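Local coordinates for prophage pi2 protein 01, integrase (Lactococcus lactis, PDB 3LYS) that probably binds DNA through this helical N-terminal, core-binding domain as part of a phage-family integrase acting in DNA integration and recombination, at residues T28-G31 against Y32-T35. The protein carries 1 engineered substitution. Residues are numbered along the deposited sequence; the frame is centred on the assembly and turned at random.
Sequences TYKG and YEQT
Tyr29 holds its CG opposite the backbone N (chi1 -172°), while Glu33, one turn later, sets its own CG opposite the carbonyl carbon (chi1 -44°) and runs on nearly straight. The two side chains thereby meet at about a right angle, the carboxylate carbon CD of Glu33 lying 3.6 Å from CD2 of the Tyr29 ring. The planes of ring and carboxylate are inclined by 39°, and the contact falls on the CD2-CE2 side of the ring. Glutamate suits the place because it is long enough for CG and CD to cross the tyrosine near CD2, with the carboxylate resting beside the ring. Lys30, an exposed residue whose charge suits the solvent side, adds to the contact: bent at chi2, it brings its CD to 3.7 Å from Glu33 OE2. Its ammonium stops farther off, with NZ 5.9 Å from OE2, so the attraction is one of neighbouring opposite charges and not a salt bridge.

Under these side chains runs the regular i to i+4 ladder of helix 26-42. Glu33 N donates to Tyr29 O (3.1 Å), Gln34 N to Lys30 O (3.0 Å), and Thr35 N to Gly31 O (2.8 Å); Gly31, without a side chain, keeps ordinary helical geometry here. On another face of the helix, Tyr32 places its ring edge by Thr28 O, which lies in the ring plane 3.6 Å from CD1. Tyr29 and Tyr32 both pack against Met16 of helix 8-19. Small, buried Thr35 fits between Phe12 and helix 69-88, and its OG1 is hydrogen-bonded to Arg78 NE. The chemistry thus divides the helix: the two tyrosines and Thr35 join it to its neighbours in the core-binding domain, whereas Lys30 and Glu33 form a polar pair whose attraction is probably softened by solvent.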
ATOM      1  N   THR A  28      10.845  -4.332  12.180  1.00 63.79           N
ATOM      2  CA  THR A  28       9.553  -4.413  11.526  1.00 55.71           C
ATOM      3  C   THR A  28       9.239  -3.131  10.768  1.00 50.72           C
ATOM      4  O   THR A  28       8.585  -3.155   9.728  1.00 48.77           O
ATOM      5  CB  THR A  28       8.448  -4.689  12.547  1.00 55.84           C
ATOM      6  OG1 THR A  28       8.765  -5.884  13.271  1.00 51.32           O
ATOM      7  CG2 THR A  28       7.104  -4.856  11.849  1.00 56.35           C
ATOM      8  N   TYR A  29       9.711  -2.009  11.287  1.00 45.21           N
ATOM      9  CA  TYR A  29       9.468  -0.739  10.630  1.00 45.54           C
ATOM     10  C   TYR A  29      10.180  -0.730   9.284  1.00 47.27           C
ATOM     11  O   TYR A  29       9.759  -0.049   8.349  1.00 48.13           O
ATOM     12  CB  TYR A  29       9.980   0.416  11.489  1.00 38.68           C
ATOM     13  CG  TYR A  29       9.599   1.789  10.973  1.00 33.83           C
ATOM     14  CD1 TYR A  29       8.281   2.232  11.022  1.00 32.93           C
ATOM     15  CD2 TYR A  29      10.562   2.656  10.466  1.00 35.35           C
ATOM     16  CE1 TYR A  29       7.929   3.510  10.586  1.00 31.96           C
ATOM     17  CE2 TYR A  29      10.222   3.939  10.031  1.00 33.98           C
ATOM     18  CZ  TYR A  29       8.906   4.358  10.097  1.00 32.36           C
ATOM     19  OH  TYR A  29       8.591   5.635   9.697  1.00 26.53           O
ATOM     20  N   LYS A  30      11.265  -1.487   9.190  1.00 48.12           N
ATOM     21  CA  LYS A  30      12.023  -1.559   7.952  1.00 46.80           C
ATOM     22  C   LYS A  30      11.076  -1.937   6.822  1.00 45.70           C
ATOM     23  O   LYS A  30      11.181  -1.421   5.711  1.00 40.80           O
ATOM     24  CB  LYS A  30      13.132  -2.607   8.078  1.00 55.30           C
ATOM     25  CG  LYS A  30      14.343  -2.186   8.923  1.00 63.10           C
ATOM     26  CD  LYS A  30      15.169  -1.108   8.212  1.00 67.34           C
ATOM     27  CE  LYS A  30      16.528  -0.876   8.877  1.00 67.71           C
ATOM     28  NZ  LYS A  30      17.380  -2.108   8.899  1.00 65.30           N
ATOM     29  N   GLY A  31      10.142  -2.835   7.130  1.00 45.32           N
ATOM     30  CA  GLY A  31       9.183  -3.298   6.145  1.00 45.59           C
ATOM     31  C   GLY A  31       8.361  -2.178   5.549  1.00 46.37           C
ATOM     32  O   GLY A  31       8.172  -2.107   4.331  1.00 49.57           O
ATOM     33  N   TYR A  32       7.863  -1.301   6.409  1.00 43.56           N
ATOM     34  CA  TYR A  32       7.060  -0.182   5.949  1.00 42.29           C
ATOM     35  C   TYR A  32       7.900   0.773   5.109  1.00 41.31           C
ATOM     36  O   TYR A  32       7.403   1.367   4.154  1.00 41.29           O
ATOM     37  CB  TYR A  32       6.440   0.554   7.141  1.00 42.44           C
ATOM     38  CG  TYR A  32       5.374  -0.249   7.863  1.00 41.42           C
ATOM     39  CD1 TYR A  32       5.711  -1.367   8.638  1.00 39.64           C
ATOM     40  CD2 TYR A  32       4.024   0.088   7.748  1.00 39.03           C
ATOM     41  CE1 TYR A  32       4.729  -2.126   9.277  1.00 34.93           C
ATOM     42  CE2 TYR A  32       3.038  -0.668   8.381  1.00 37.32           C
ATOM     43  CZ  TYR A  32       3.401  -1.770   9.141  1.00 36.43           C
ATOM     44  OH  TYR A  32       2.437  -2.512   9.773  1.00 36.61           O
ATOM     45  N   GLU A  33       9.173   0.917   5.450  1.00 38.57           N
ATOM     46  CA  GLU A  33      10.024   1.809   4.685  1.00 39.91           C
ATOM     47  C   GLU A  33      10.195   1.231   3.289  1.00 39.41           C
ATOM     48  O   GLU A  33      10.221   1.972   2.305  1.00 33.91           O
ATOM     49  CB  GLU A  33      11.378   1.958   5.365  1.00 42.65           C
ATOM     50  CG  GLU A  33      11.291   2.156   6.860  1.00 45.38           C
ATOM     51  CD  GLU A  33      12.529   2.818   7.427  1.00 48.21           C
ATOM     52  OE1 GLU A  33      12.683   4.053   7.243  1.00 46.40           O
ATOM     53  OE2 GLU A  33      13.353   2.102   8.047  1.00 47.30           O
ATOM     54  N   GLN A  34      10.299  -0.096   3.217  1.00 40.09           N
ATOM     55  CA  GLN A  34      10.454  -0.812   1.945  1.00 40.00           C
ATOM     56  C   GLN A  34       9.182  -0.664   1.130  1.00 35.27           C
ATOM     57  O   GLN A  34       9.205  -0.305  -0.046  1.00 31.08           O
ATOM     58  CB  GLN A  34      10.715  -2.303   2.187  1.00 44.81           C
ATOM     59  CG  GLN A  34      10.883  -3.107   0.904  1.00 52.64           C
ATOM     60  CD  GLN A  34      12.049  -2.614   0.047  1.00 56.95           C
ATOM     61  OE1 GLN A  34      13.218  -2.835   0.372  1.00 58.07           O
ATOM     62  NE2 GLN A  34      11.729  -1.926  -1.045  1.00 56.35           N
ATOM     63  N   THR A  35       8.067  -0.961   1.771  1.00 36.42           N
ATOM     64  CA  THR A  35       6.782  -0.848   1.114  1.00 37.52           C
ATOM     65  C   THR A  35       6.619   0.577   0.586  1.00 34.49           C
ATOM     66  O   THR A  35       6.080   0.783  -0.498  1.00 30.61           O
ATOM     67  CB  THR A  35       5.670  -1.208   2.097  1.00 36.39           C
ATOM     68  OG1 THR A  35       5.807  -2.587   2.461  1.00 34.97           O
ATOM     69  CG2 THR A  35       4.314  -0.983   1.474  1.00 39.71           C
TER